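Local coordinates for phytase (Citrobacter braakii, PDB 3ZHC), which belongs to branch 2 of the histidine phosphatase superfamily, combining a mixed beta-sheet flanked by helices with a second, largely helical region, at residues 31-36 against 353-358; 60-65 against 248-253; 179-184 against 268-273. The protein carries 2 engineered substitutions. One frame throughout, in Å; residues are numbered along the deposited sequence. Where two conformers were deposited one is given.

Contact 1. Residues 31-36 against 353-358; sequences ERVVIV and ELVFEK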
ATOM      1  N   GLU B  31     -24.821  20.484  -8.324  1.00 25.16           N
ATOM      2  CA  GLU B  31     -26.268  20.598  -8.020  1.00 24.66           C
ATOM      3  C   GLU B  31     -26.718  19.906  -6.729  1.00 23.84           C
ATOM      4  O   GLU B  31     -27.618  20.405  -6.066  1.00 23.67           O
ATOM      5  CB  GLU B  31     -27.103  20.097  -9.217  1.00 24.82           C
ATOM      6  CG  GLU B  31     -27.199  21.138 -10.374  1.00 25.68           C
ATOM      7  CD  GLU B  31     -28.252  20.777 -11.432  1.00 26.91           C
ATOM      8  OE1 GLU B  31     -28.468  19.558 -11.709  1.00 27.18           O
ATOM      9  OE2 GLU B  31     -28.864  21.725 -11.995  1.00 28.00           O
ATOM     10  N   ARG B  32     -26.100  18.761  -6.393  1.00 22.86           N
ATOM     11  CA  ARG B  32     -26.456  17.974  -5.191  1.00 22.16           C
ATOM     12  C   ARG B  32     -25.267  17.218  -4.611  1.00 21.28           C
ATOM     13  O   ARG B  32     -24.373  16.814  -5.347  1.00 21.18           O
ATOM     14  CB  ARG B  32     -27.536  16.939  -5.506  1.00 22.20           C
ATOM     15  CG  ARG B  32     -28.774  17.461  -6.143  1.00 22.64           C
ATOM     16  CD  ARG B  32     -29.764  16.384  -6.330  1.00 23.24           C
ATOM     17  NE  ARG B  32     -30.948  16.840  -7.058  1.00 23.88           N
ATOM     18  CZ  ARG B  32     -31.996  16.066  -7.367  1.00 24.60           C
ATOM     19  NH1 ARG B  32     -32.030  14.770  -7.013  1.00 24.57           N
ATOM     20  NH2 ARG B  32     -33.029  16.588  -8.040  1.00 25.30           N
ATOM     21  N   VAL B  33     -25.271  17.034  -3.286  1.00 20.29           N
ATOM     22  CA  VAL B  33     -24.246  16.250  -2.590  1.00 19.59           C
ATOM     23  C   VAL B  33     -24.877  15.337  -1.533  1.00 18.74           C
ATOM     24  O   VAL B  33     -25.809  15.718  -0.846  1.00 18.54           O
ATOM     25  CB  VAL B  33     -23.134  17.151  -1.927  1.00 19.68           C
ATOM     26  CG1 VAL B  33     -22.100  16.298  -1.130  1.00 19.43           C
ATOM     27  CG2 VAL B  33     -22.413  17.989  -2.974  1.00 19.77           C
ATOM     28  N   VAL B  34     -24.360  14.123  -1.440  1.00 17.87           N
ATOM     29  CA  VAL B  34     -24.703  13.216  -0.362  1.00 17.10           C
ATOM     30  C   VAL B  34     -23.394  12.878   0.302  1.00 16.47           C
ATOM     31  O   VAL B  34     -22.445  12.525  -0.375  1.00 16.39           O
ATOM     32  CB  VAL B  34     -25.408  11.943  -0.831  1.00 17.20           C
ATOM     33  CG1 VAL B  34     -25.728  11.025   0.380  1.00 17.01           C
ATOM     34  CG2 VAL B  34     -26.678  12.275  -1.568  1.00 17.04           C
ATOM     35  N   ILE B  35     -23.349  13.012   1.633  1.00 15.77           N
ATOM     36  CA  ILE B  35     -22.190  12.660   2.433  1.00 15.07           C
ATOM     37  C   ILE B  35     -22.580  11.543   3.365  1.00 14.53           C
ATOM     38  O   ILE B  35     -23.567  11.674   4.090  1.00 14.45           O
ATOM     39  CB  ILE B  35     -21.674  13.858   3.268  1.00 15.06           C
ATOM     40  CG1 ILE B  35     -21.191  14.988   2.358  1.00 14.82           C
ATOM     41  CG2 ILE B  35     -20.523  13.420   4.225  1.00 14.91           C
ATOM     42  CD1 ILE B  35     -20.757  16.289   3.116  1.00 14.50           C
ATOM     43  N   VAL B  36     -21.826  10.433   3.330  1.00 13.80           N
ATOM     44  CA  VAL B  36     -21.942   9.378   4.331  1.00 13.37           C
ATOM     45  C   VAL B  36     -20.692   9.551   5.198  1.00 13.04           C
ATOM     46  O   VAL B  36     -19.565   9.311   4.735  1.00 13.00           O
ATOM     47  CB  VAL B  36     -21.989   7.979   3.742  1.00 13.31           C
ATOM     48  CG1 VAL B  36     -22.080   6.960   4.852  1.00 12.91           C
ATOM     49  CG2 VAL B  36     -23.165   7.834   2.823  1.00 13.31           C
ATOM     50  N   GLU B 353     -15.394  11.156   5.431  1.00 13.47           N
ATOM     51  CA  GLU B 353     -16.591  11.352   4.621  1.00 13.83           C
ATOM     52  C   GLU B 353     -16.438  10.783   3.254  1.00 14.17           C
ATOM     53  O   GLU B 353     -15.481  11.090   2.571  1.00 14.07           O
ATOM     54  CB  GLU B 353     -16.874  12.835   4.487  1.00 13.81           C
ATOM     55  CG  GLU B 353     -17.236  13.503   5.768  1.00 13.75           C
ATOM     56  CD  GLU B 353     -17.448  15.012   5.623  1.00 13.83           C
ATOM     57  OE1 GLU B 353     -17.293  15.548   4.493  1.00 13.92           O
ATOM     58  OE2 GLU B 353     -17.767  15.657   6.643  1.00 13.08           O
ATOM     59  N   LEU B 354     -17.403   9.943   2.861  1.00 14.70           N
ATOM     60  CA  LEU B 354     -17.511   9.436   1.520  1.00 15.05           C
ATOM     61  C   LEU B 354     -18.504  10.426   0.893  1.00 15.56           C
ATOM     62  O   LEU B 354     -19.654  10.534   1.337  1.00 15.41           O
ATOM     63  CB  LEU B 354     -17.994   8.010   1.536  1.00 15.01           C
ATOM     64  CG  LEU B 354     -17.950   7.166   0.265  1.00 15.50           C
ATOM     65  CD1 LEU B 354     -16.580   7.220  -0.451  1.00 15.60           C
ATOM     66  CD2 LEU B 354     -18.331   5.709   0.589  1.00 15.46           C
ATOM     67  N   VAL B 355     -18.047  11.164  -0.124  1.00 16.26           N
ATOM     68  CA  VAL B 355     -18.825  12.267  -0.719  1.00 16.84           C
ATOM     69  C   VAL B 355     -19.260  11.924  -2.143  1.00 17.46           C
ATOM     70  O   VAL B 355     -18.424  11.653  -2.986  1.00 17.50           O
ATOM     71  CB  VAL B 355     -17.995  13.586  -0.709  1.00 16.76           C
ATOM     72  CG1 VAL B 355     -18.780  14.733  -1.306  1.00 16.83           C
ATOM     73  CG2 VAL B 355     -17.564  13.926   0.711  1.00 16.68           C
ATOM     74  N   PHE B 356     -20.573  11.940  -2.380  1.00 18.27           N
ATOM     75  CA  PHE B 356     -21.171  11.688  -3.685  1.00 18.92           C
ATOM     76  C   PHE B 356     -21.695  13.034  -4.196  1.00 19.75           C
ATOM     77  O   PHE B 356     -22.640  13.581  -3.631  1.00 19.66           O
ATOM     78  CB  PHE B 356     -22.298  10.664  -3.576  1.00 18.92           C
ATOM     79  CG  PHE B 356     -21.857   9.327  -3.029  1.00 18.43           C
ATOM     80  CD1 PHE B 356     -21.817   9.098  -1.643  1.00 18.11           C
ATOM     81  CD2 PHE B 356     -21.482   8.293  -3.888  1.00 18.02           C
ATOM     82  CE1 PHE B 356     -21.400   7.836  -1.122  1.00 17.71           C
ATOM     83  CE2 PHE B 356     -21.070   7.037  -3.379  1.00 17.59           C
ATOM     84  CZ  PHE B 356     -21.030   6.819  -1.991  1.00 17.48           C
ATOM     85  N   GLU B 357     -21.066  13.554  -5.257  1.00 20.78           N
ATOM     86  CA  GLU B 357     -21.387  14.858  -5.847  1.00 21.64           C
ATOM     87  C   GLU B 357     -22.079  14.710  -7.193  1.00 22.18           C
ATOM     88  O   GLU B 357     -21.599  13.991  -8.032  1.00 22.09           O
ATOM     89  CB  GLU B 357     -20.104  15.654  -6.060  1.00 21.78           C
ATOM     90  CG  GLU B 357     -19.395  16.089  -4.783  1.00 22.42           C
ATOM     91  CD  GLU B 357     -17.969  16.562  -5.025  1.00 23.66           C
ATOM     92  OE1 GLU B 357     -17.571  16.762  -6.193  1.00 24.49           O
ATOM     93  OE2 GLU B 357     -17.233  16.733  -4.036  1.00 25.49           O
ATOM     94  N   LYS B 358     -23.213  15.404  -7.374  1.00 23.03           N
ATOM     95  CA  LYS B 358     -23.940  15.446  -8.655  1.00 23.65           C
ATOM     96  C   LYS B 358     -23.567  16.744  -9.379  1.00 24.25           C
ATOM     97  O   LYS B 358     -23.919  17.839  -8.919  1.00 24.09           O
ATOM     98  CB  LYS B 358     -25.443  15.366  -8.457  1.00 23.70           C
ATOM     99  CG  LYS B 358     -26.256  15.267  -9.769  1.00 23.85           C
ATOM    100  CD  LYS B 358     -27.713  15.129  -9.460  1.00 24.17           C
ATOM    101  CE  LYS B 358     -28.550  15.112 -10.681  1.00 24.44           C
ATOM    102  NZ  LYS B 358     -30.019  15.187 -10.331  1.00 25.00           N
TER
HETATM  103  O   HOH W   1     -30.180  18.589  -9.720  1.00 29.18           O

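Contact 2. Residues 60-65 against 248-253; sequences PQWDVP and QGMPQV. With FMT (formic acid), chain R.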
ATOM      1  N   PRO B  60      -4.923   4.367  29.415  1.00 14.72           N
ATOM      2  CA  PRO B  60      -5.460   5.684  29.748  1.00 14.98           C
ATOM      3  C   PRO B  60      -6.984   5.655  29.758  1.00 15.20           C
ATOM      4  O   PRO B  60      -7.589   4.976  28.914  1.00 15.05           O
ATOM      5  CB  PRO B  60      -4.969   6.594  28.591  1.00 14.95           C
ATOM      6  CG  PRO B  60      -3.950   5.865  27.908  1.00 14.96           C
ATOM      7  CD  PRO B  60      -4.088   4.414  28.199  1.00 14.73           C
ATOM      8  N   GLN B  61      -7.587   6.379  30.690  1.00 15.51           N
ATOM      9  CA  GLN B  61      -9.037   6.412  30.827  1.00 15.76           C
ATOM     10  C   GLN B  61      -9.606   7.566  30.045  1.00 15.78           C
ATOM     11  O   GLN B  61      -8.928   8.560  29.817  1.00 15.66           O
ATOM     12  CB  GLN B  61      -9.445   6.526  32.309  1.00 15.85           C
ATOM     13  CG  GLN B  61      -8.907   5.414  33.199  1.00 16.42           C
ATOM     14  CD  GLN B  61      -9.312   4.050  32.735  1.00 17.31           C
ATOM     15  OE1 GLN B  61     -10.489   3.747  32.653  1.00 18.51           O
ATOM     16  NE2 GLN B  61      -8.324   3.205  32.417  1.00 18.04           N
ATOM     17  N   TRP B  62     -10.865   7.416  29.642  1.00 15.95           N
ATOM     18  CA  TRP B  62     -11.600   8.426  28.885  1.00 16.08           C
ATOM     19  C   TRP B  62     -12.750   8.895  29.758  1.00 16.46           C
ATOM     20  O   TRP B  62     -13.442   8.062  30.324  1.00 16.73           O
ATOM     21  CB  TRP B  62     -12.114   7.805  27.597  1.00 15.86           C
ATOM     22  CG  TRP B  62     -11.033   7.407  26.618  1.00 15.02           C
ATOM     23  CD1 TRP B  62     -10.081   6.421  26.778  1.00 14.13           C
ATOM     24  CD2 TRP B  62     -10.799   7.982  25.319  1.00 13.83           C
ATOM     25  NE1 TRP B  62      -9.274   6.358  25.663  1.00 13.76           N
ATOM     26  CE2 TRP B  62      -9.687   7.301  24.753  1.00 13.54           C
ATOM     27  CE3 TRP B  62     -11.416   9.011  24.583  1.00 13.55           C
ATOM     28  CZ2 TRP B  62      -9.184   7.615  23.473  1.00 13.41           C
ATOM     29  CZ3 TRP B  62     -10.921   9.326  23.309  1.00 13.08           C
ATOM     30  CH2 TRP B  62      -9.816   8.630  22.769  1.00 13.33           C
ATOM     31  N   ASP B  63     -12.979  10.205  29.879  1.00 16.96           N
ATOM     32  CA  ASP B  63     -14.105  10.686  30.827  1.00 17.44           C
ATOM     33  C   ASP B  63     -15.537  10.522  30.291  1.00 17.25           C
ATOM     34  O   ASP B  63     -16.480  10.421  31.104  1.00 17.59           O
ATOM     35  CB  ASP B  63     -13.865  12.107  31.464  1.00 17.83           C
ATOM     36  CG  ASP B  63     -13.140  13.014  30.599  1.00 19.05           C
ATOM     37  OD1 ASP B  63     -13.711  13.369  29.552  1.00 21.26           O
ATOM     38  OD2 ASP B  63     -11.982  13.394  30.959  1.00 19.91           O
ATOM     39  N   VAL B  64     -15.719  10.476  28.972  1.00 16.93           N
ATOM     40  CA  VAL B  64     -17.042  10.171  28.413  1.00 16.55           C
ATOM     41  C   VAL B  64     -17.243   8.654  28.474  1.00 16.33           C
ATOM     42  O   VAL B  64     -16.269   7.920  28.475  1.00 16.27           O
ATOM     43  CB  VAL B  64     -17.225  10.675  26.956  1.00 16.56           C
ATOM     44  CG1 VAL B  64     -17.028  12.194  26.895  1.00 16.16           C
ATOM     45  CG2 VAL B  64     -16.292   9.937  25.974  1.00 16.27           C
ATOM     46  N   PRO B  65     -18.507   8.178  28.524  1.00 16.19           N
ATOM     47  CA  PRO B  65     -18.761   6.707  28.487  1.00 16.12           C
ATOM     48  C   PRO B  65     -18.156   6.015  27.250  1.00 16.03           C
ATOM     49  O   PRO B  65     -17.924   6.669  26.237  1.00 16.09           O
ATOM     50  CB  PRO B  65     -20.293   6.610  28.440  1.00 16.14           C
ATOM     51  CG  PRO B  65     -20.781   7.918  28.974  1.00 16.18           C
ATOM     52  CD  PRO B  65     -19.761   8.949  28.646  1.00 16.10           C
ATOM     53  N   GLN B 248      -7.584  12.246  19.652  1.00 14.73           N
ATOM     54  CA  GLN B 248      -8.136  12.913  20.844  1.00 15.21           C
ATOM     55  C   GLN B 248      -7.173  13.933  21.490  1.00 15.79           C
ATOM     56  O   GLN B 248      -7.598  14.740  22.302  1.00 15.80           O
ATOM     57  CB  GLN B 248      -8.562  11.846  21.900  1.00 15.17           C
ATOM     58  CG  GLN B 248      -9.178  12.365  23.260  1.00 14.94           C
ATOM     59  CD  GLN B 248     -10.429  13.224  23.076  1.00 15.12           C
ATOM     60  OE1 GLN B 248     -11.063  13.224  22.008  1.00 14.64           O
ATOM     61  NE2 GLN B 248     -10.794  13.955  24.124  1.00 15.01           N
ATOM     62  N   GLY B 249      -5.888  13.887  21.128  1.00 16.51           N
ATOM     63  CA  GLY B 249      -4.893  14.770  21.688  1.00 17.14           C
ATOM     64  C   GLY B 249      -4.396  14.317  23.036  1.00 17.71           C
ATOM     65  O   GLY B 249      -3.938  15.151  23.841  1.00 17.90           O
ATOM     66  N   MET B 250      -4.474  13.000  23.303  1.00 18.25           N
ATOM     67  CA  MET B 250      -4.025  12.461  24.588  1.00 18.63           C
ATOM     68  C   MET B 250      -2.507  12.562  24.684  1.00 18.79           C
ATOM     69  O   MET B 250      -1.802  12.188  23.749  1.00 18.83           O
ATOM     70  CB  MET B 250      -4.475  11.024  24.811  1.00 18.72           C
ATOM     71  CG  MET B 250      -5.921  10.915  25.109  1.00 19.36           C
ATOM     72  SD  MET B 250      -6.332   9.338  25.816  1.00 21.22           S
ATOM     73  CE  MET B 250      -8.010   9.673  26.372  1.00 20.62           C
ATOM     74  N   PRO B 251      -2.001  13.069  25.824  1.00 19.11           N
ATOM     75  CA  PRO B 251      -0.546  13.350  25.990  1.00 19.16           C
ATOM     76  C   PRO B 251       0.373  12.126  25.855  1.00 19.11           C
ATOM     77  O   PRO B 251       1.475  12.271  25.359  1.00 19.43           O
ATOM     78  CB  PRO B 251      -0.472  13.942  27.393  1.00 19.25           C
ATOM     79  CG  PRO B 251      -1.766  13.502  28.063  1.00 19.21           C
ATOM     80  CD  PRO B 251      -2.766  13.345  27.064  1.00 19.11           C
ATOM     81  N   GLN B 252      -0.091  10.943  26.293  1.00 18.94           N
ATOM     82  CA  GLN B 252       0.681   9.701  26.184  1.00 18.75           C
ATOM     83  C   GLN B 252      -0.106   8.667  25.369  1.00 18.33           C
ATOM     84  O   GLN B 252      -0.996   7.995  25.897  1.00 18.28           O
ATOM     85  CB  GLN B 252       1.018   9.158  27.583  1.00 18.89           C
ATOM     86  CG  GLN B 252       2.097   8.043  27.600  1.00 19.48           C
ATOM     87  CD  GLN B 252       3.543   8.578  27.457  1.00 20.55           C
ATOM     88  OE1 GLN B 252       3.777   9.746  27.069  1.00 21.30           O
ATOM     89  NE2 GLN B 252       4.519   7.719  27.778  1.00 20.73           N
ATOM     90  N   VAL B 253       0.238   8.551  24.076  1.00 17.91           N
ATOM     91  CA  VAL B 253      -0.418   7.613  23.158  1.00 17.50           C
ATOM     92  C   VAL B 253       0.388   6.343  23.117  1.00 17.29           C
ATOM     93  O   VAL B 253       1.582   6.386  22.849  1.00 17.12           O
ATOM     94  CB  VAL B 253      -0.534   8.189  21.727  1.00 17.44           C
ATOM     95  CG1 VAL B 253      -1.193   7.189  20.795  1.00 17.11           C
ATOM     96  CG2 VAL B 253      -1.302   9.512  21.738  1.00 17.24           C
TER
HETATM   97  C   FMT R1416     -11.773  11.894  26.911  1.00 38.15           C
HETATM   98  O1  FMT R1416     -12.994  11.866  27.116  1.00 38.11           O
HETATM   99  O2  FMT R1416     -10.909  11.843  27.799  1.00 38.08           O

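Contact 3. Residues 179-184 against 268-273; sequences QRYQSS and LSLHNA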
ATOM      1  N   GLN B 179       0.064 -15.074   8.625  1.00 22.61           N
ATOM      2  CA  GLN B 179       1.459 -15.060   8.082  0.50 22.60           C
ATOM      3  C   GLN B 179       1.727 -13.818   7.223  1.00 22.51           C
ATOM      4  O   GLN B 179       2.834 -13.274   7.236  1.00 22.53           O
ATOM      5  CB  GLN B 179       1.824 -16.338   7.285  0.50 22.66           C
ATOM      6  CG  GLN B 179       2.430 -17.451   8.145  0.50 22.91           C
ATOM      7  CD  GLN B 179       1.396 -18.304   8.802  0.50 23.12           C
ATOM      8  OE1 GLN B 179       1.247 -18.297  10.027  0.50 23.51           O
ATOM      9  NE2 GLN B 179       0.648 -19.053   7.990  0.50 23.18           N
ATOM     10  N   ARG B 180       0.717 -13.379   6.492  1.00 22.30           N
ATOM     11  CA  ARG B 180       0.822 -12.191   5.645  1.00 22.16           C
ATOM     12  C   ARG B 180       1.057 -10.894   6.453  1.00 21.66           C
ATOM     13  O   ARG B 180       1.738  -9.980   5.982  1.00 21.69           O
ATOM     14  CB  ARG B 180      -0.438 -12.070   4.785  1.00 22.31           C
ATOM     15  CG  ARG B 180      -0.314 -11.113   3.628  1.00 23.29           C
ATOM     16  CD  ARG B 180      -1.117 -11.601   2.398  1.00 24.26           C
ATOM     17  NE  ARG B 180      -2.422 -11.035   2.247  1.00 25.52           N
ATOM     18  CZ  ARG B 180      -3.291 -11.411   1.295  1.00 26.10           C
ATOM     19  NH1 ARG B 180      -2.976 -12.382   0.402  1.00 26.50           N
ATOM     20  NH2 ARG B 180      -4.485 -10.826   1.234  1.00 26.24           N
ATOM     21  N   TYR B 181       0.485 -10.834   7.665  1.00 21.15           N
ATOM     22  CA  TYR B 181       0.611  -9.679   8.557  1.00 20.58           C
ATOM     23  C   TYR B 181       1.511  -9.954   9.798  1.00 20.42           C
ATOM     24  O   TYR B 181       1.357  -9.289  10.813  1.00 20.51           O
ATOM     25  CB  TYR B 181      -0.799  -9.208   8.977  1.00 20.35           C
ATOM     26  CG  TYR B 181      -1.605  -8.635   7.841  1.00 19.59           C
ATOM     27  CD1 TYR B 181      -2.366  -9.462   7.004  1.00 18.88           C
ATOM     28  CD2 TYR B 181      -1.618  -7.255   7.587  1.00 18.62           C
ATOM     29  CE1 TYR B 181      -3.129  -8.930   5.931  1.00 18.17           C
ATOM     30  CE2 TYR B 181      -2.373  -6.718   6.521  1.00 18.00           C
ATOM     31  CZ  TYR B 181      -3.121  -7.569   5.701  1.00 17.74           C
ATOM     32  OH  TYR B 181      -3.850  -7.057   4.670  1.00 17.60           O
ATOM     33  N   GLN B 182       2.454 -10.919   9.707  1.00 20.17           N
ATOM     34  CA  GLN B 182       3.364 -11.263  10.857  1.00 19.97           C
ATOM     35  C   GLN B 182       4.032 -10.060  11.485  1.00 19.43           C
ATOM     36  O   GLN B 182       3.899  -9.837  12.676  1.00 19.29           O
ATOM     37  CB  GLN B 182       4.488 -12.234  10.444  1.00 20.18           C
ATOM     38  CG  GLN B 182       4.078 -13.637  10.349  1.00 21.23           C
ATOM     39  CD  GLN B 182       5.249 -14.595  10.052  1.00 22.80           C
ATOM     40  OE1 GLN B 182       5.228 -15.334   9.038  1.00 24.28           O
ATOM     41  NE2 GLN B 182       6.280 -14.588  10.933  1.00 23.33           N
ATOM     42  N   SER B 183       4.755  -9.296  10.662  1.00 18.82           N
ATOM     43  CA  SER B 183       5.530  -8.128  11.140  1.00 18.42           C
ATOM     44  C   SER B 183       4.657  -7.053  11.786  1.00 17.91           C
ATOM     45  O   SER B 183       5.115  -6.369  12.700  1.00 17.98           O
ATOM     46  CB  SER B 183       6.351  -7.524  10.006  1.00 18.41           C
ATOM     47  OG  SER B 183       5.504  -7.048   8.984  1.00 18.71           O
ATOM     48  N   SER B 184       3.410  -6.907  11.309  1.00 17.29           N
ATOM     49  CA  SER B 184       2.440  -5.972  11.926  1.00 16.85           C
ATOM     50  C   SER B 184       2.108  -6.409  13.350  1.00 16.35           C
ATOM     51  O   SER B 184       2.060  -5.577  14.263  1.00 16.16           O
ATOM     52  CB  SER B 184       1.150  -5.854  11.098  1.00 16.87           C
ATOM     53  OG  SER B 184       1.362  -5.060   9.960  1.00 17.14           O
ATOM     54  N   LEU B 268      -2.273  -0.019  12.202  1.00 12.15           N
ATOM     55  CA  LEU B 268      -3.599   0.113  11.559  1.00 12.09           C
ATOM     56  C   LEU B 268      -3.844  -0.832  10.340  1.00 11.94           C
ATOM     57  O   LEU B 268      -4.975  -0.962   9.924  1.00 12.16           O
ATOM     58  CB  LEU B 268      -3.915   1.597  11.295  1.00 12.15           C
ATOM     59  CG  LEU B 268      -4.431   2.180  12.662  1.00 12.64           C
ATOM     60  CD1 LEU B 268      -3.906   3.523  12.982  1.00 13.14           C
ATOM     61  CD2 LEU B 268      -5.999   2.112  12.712  1.00 11.77           C
ATOM     62  N   SER B 269      -2.790  -1.491   9.804  1.00 11.78           N
ATOM     63  CA  SER B 269      -2.982  -2.502   8.744  0.50 11.74           C
ATOM     64  C   SER B 269      -3.833  -3.668   9.269  1.00 11.60           C
ATOM     65  O   SER B 269      -4.575  -4.277   8.515  1.00 11.61           O
ATOM     66  CB  SER B 269      -1.648  -3.028   8.215  0.50 11.78           C
ATOM     67  OG  SER B 269      -0.994  -2.038   7.457  0.50 11.96           O
ATOM     68  N   LEU B 270      -3.703  -3.956  10.576  1.00 11.38           N
ATOM     69  CA  LEU B 270      -4.465  -5.023  11.223  1.00 11.27           C
ATOM     70  C   LEU B 270      -5.949  -4.669  11.289  1.00 11.07           C
ATOM     71  O   LEU B 270      -6.799  -5.491  10.936  1.00 11.17           O
ATOM     72  CB  LEU B 270      -3.890  -5.328  12.622  1.00 11.28           C
ATOM     73  CG  LEU B 270      -2.429  -5.848  12.599  1.00 11.49           C
ATOM     74  CD1 LEU B 270      -1.827  -5.998  14.021  1.00 11.09           C
ATOM     75  CD2 LEU B 270      -2.352  -7.164  11.824  1.00 11.50           C
ATOM     76  N   HIS B 271      -6.232  -3.440  11.731  1.00 10.90           N
ATOM     77  CA  HIS B 271      -7.588  -2.881  11.794  1.00 10.66           C
ATOM     78  C   HIS B 271      -8.231  -2.814  10.399  1.00 10.63           C
ATOM     79  O   HIS B 271      -9.377  -3.272  10.211  1.00 10.42           O
ATOM     80  CB  HIS B 271      -7.557  -1.480  12.467  1.00 10.47           C
ATOM     81  CG  HIS B 271      -8.837  -0.715  12.356  1.00 10.20           C
ATOM     82  ND1 HIS B 271      -9.873  -0.867  13.244  1.00 10.15           N
ATOM     83  CD2 HIS B 271      -9.243   0.212  11.460  1.00 10.48           C
ATOM     84  CE1 HIS B 271     -10.867  -0.070  12.899  1.00 10.61           C
ATOM     85  NE2 HIS B 271     -10.511   0.596  11.818  1.00 10.59           N
ATOM     86  N   ASN B 272      -7.489  -2.243   9.443  1.00 10.62           N
ATOM     87  CA  ASN B 272      -7.954  -2.099   8.053  1.00 10.65           C
ATOM     88  C   ASN B 272      -8.203  -3.434   7.386  1.00 10.79           C
ATOM     89  O   ASN B 272      -9.154  -3.561   6.658  1.00 10.85           O
ATOM     90  CB  ASN B 272      -6.964  -1.273   7.213  1.00 10.52           C
ATOM     91  CG  ASN B 272      -6.935   0.198   7.608  1.00 10.38           C
ATOM     92  OD1 ASN B 272      -7.964   0.803   7.925  1.00  9.62           O
ATOM     93  ND2 ASN B 272      -5.750   0.783   7.578  1.00 10.64           N
ATOM     94  N   ALA B 273      -7.330  -4.423   7.653  1.00 11.08           N
ATOM     95  CA  ALA B 273      -7.488  -5.786   7.128  1.00 11.18           C
ATOM     96  C   ALA B 273      -8.662  -6.520   7.749  1.00 11.43           C
ATOM     97  O   ALA B 273      -9.314  -7.292   7.068  1.00 11.43           O
ATOM     98  CB  ALA B 273      -6.182  -6.604   7.299  1.00 11.14           C
TER

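Contact 1. Residues 31-36 against 353-358
The antiparallel pair that joins Arg32, Val34 and Val36 to Lys358, Phe356 and Leu354 belongs to the central mixed sheet of the histidine phosphatase fold, and it illustrates how a regular strand pair is interrupted by a classic beta bulge. Phe356 N reaches Val34 O at 2.8 Å, with the reciprocal bond from Val34 N to Phe356 O, and Leu354 and Val36 exchange a second such pair. At the bulge Glu31 and Arg32 both face Lys358: Glu31 N binds Lys358 O at 2.9 Å, nearly in line with the carbonyl, whereas Arg32 N gives the same oxygen a weak bond. Lys358 N returns a bond to Arg32 O at 2.7 Å.

Here the Arg32 and Lys358 side chains run side by side, both extended, until Lys358 NZ sits 3.6 Å above the centre of the Arg32 guanidinium plane. Two like charges meet, but Arg32 is held by the carbonyls of Ala299 and Thr302 and Lys358 NZ by that of Leu300. The carboxyl end of helix 282-301 would probably ease the repulsion. A water donating to Glu31 OE1 at 2.8 Å bonds weakly to both cations. On the other face, that of Val33, Ile35 and Val355, Val33 CG1 meets Val355 CG1 at 3.7 Å, and Ile35 CG2, anti to its backbone N, lies 3.6 Å from Glu353 CG.

Helix 71-90 covers this face, where Gln84 bonds Glu353; helix 282-301 packs on Val34 and Phe356. Strand 318-323 continues the sheet beside residues 31-36, in parallel, and strand 366-375 pairs antiparallel with 353-358.

Contact 2. Residues 60-65 against 248-253
Met250 sets its terminal methyl squarely over the face of the Trp62 indole: CE stands 3.4 Å from the centroid of the five-membered ring and only 15° off the ring normal, a close CH-pi contact between two irregular loops. The sulfur follows at a slant, with SD 4.5 Å from the same centroid, so the whole thioether makes a Met-aromatic contact in which the methyl leads. Beyond CG the Met250 chain is extended, with both chi2 and chi3 near anti, and this carries CE across to the ring as a straight arm. The end of that arm also touches the backbone, Gln61 O lying 3.7 Å from Met250 CE, while Pro60 CB flanks Met250 SD at 4.1 Å.

The six-membered end of the indole is met by a different group. Gln248 slides past it in the opposite direction, its CG 3.5 Å from Trp62 CZ3 and its CB close to CH2, with the amide plane turned 44° from the ring. The chain bends at chi2, and its CB and CG make the closest approach; the amide OE1 is engaged by Thr70. Between Gln248 and Met250, Gly249 closes helix 231-247 with a Schellman motif. A formic acid molecule, probably from the crystallisation liquor, lies beside the indole and takes weak hydrogen bonds from Asp63 N, the longer at 3.4 Å to FMT O2.

No hydrogen bond joins residues 60-65 to 248-253. The loops therefore meet through dispersion and through C-H groups probably made slightly positive by the adjacent sulfur, which would suit the electron-rich indole face.

Contact 3. Residues 179-184 against 268-273
Tyr181 leans on Leu270, Ser269 and Ala273 from the break between two helices, an example of a residue at a helix-helix junction packing against a third helix in the helical region of the histidine phosphatase fold. It is the first residue to leave helix 174-180 and also takes the N-cap position of helix 182-192.

From its CB outward the tyrosine moves along helix 260-280. CB begins against Leu270, with CD2 of that leucine 3.8 Å away. With CG anti to the carbonyl carbon (chi1 -67°), the ring is then carried over the helix surface, where CE2 comes to 3.8 Å from Ser269 O. Farther out, CZ lies 3.6 Å from Ala273 CB, and the hydroxyl oxygen OH is closer still, at 3.5 Å from the same methyl. The outer half of the ring thus rests where Ser269 O and Ala273 CB, a turn apart in sequence, come together. Elsewhere the ring meets Tyr177 and packs edge-to-face with Trp232, while Pro71 of the second subunit also touches Tyr181.

Ser184, in the first turn of helix 182-192, completes the contact beside the ring. Its CB is 3.8 Å from Leu270 CD2, so a single methyl receives both Tyr181 and Ser184; the other methyl, CD1, turns to the Ser184 carbonyl. Leu270 also packs on Phe185 and Leu188 of helix 182-192. The Ser184 hydroxyl is used by a bond to Asp266 O, which ties the start of one helix to the backbone of the other. Ser269 O, although beside the tyrosine ring, keeps its ordinary helical bond, accepting from Ala273 N at 2.9 Å.

The three contacts sample two regions of one fold. Contact 1 lies in the sheet, its centre 32 Å from that of contact 2 and 31 Å from that of contact 3, on the opposite side of the chain's centre from both. Contacts 2 and 3 are nearer, with closest atoms about 9 Å apart, and their segments alternate along the chain. Helix 231-247 carries Trp232 beside contact 3 and ends at contact 2, whose loop 248-253 leads on to helix 260-280. Helix 71-90, which follows loop 60-65, covers contact 1, and its copy in the second subunit begins beside contact 3. Separate formic acid molecules, probably from the crystallisation liquor, lie at contact 2 and near Ser269 of contact 3.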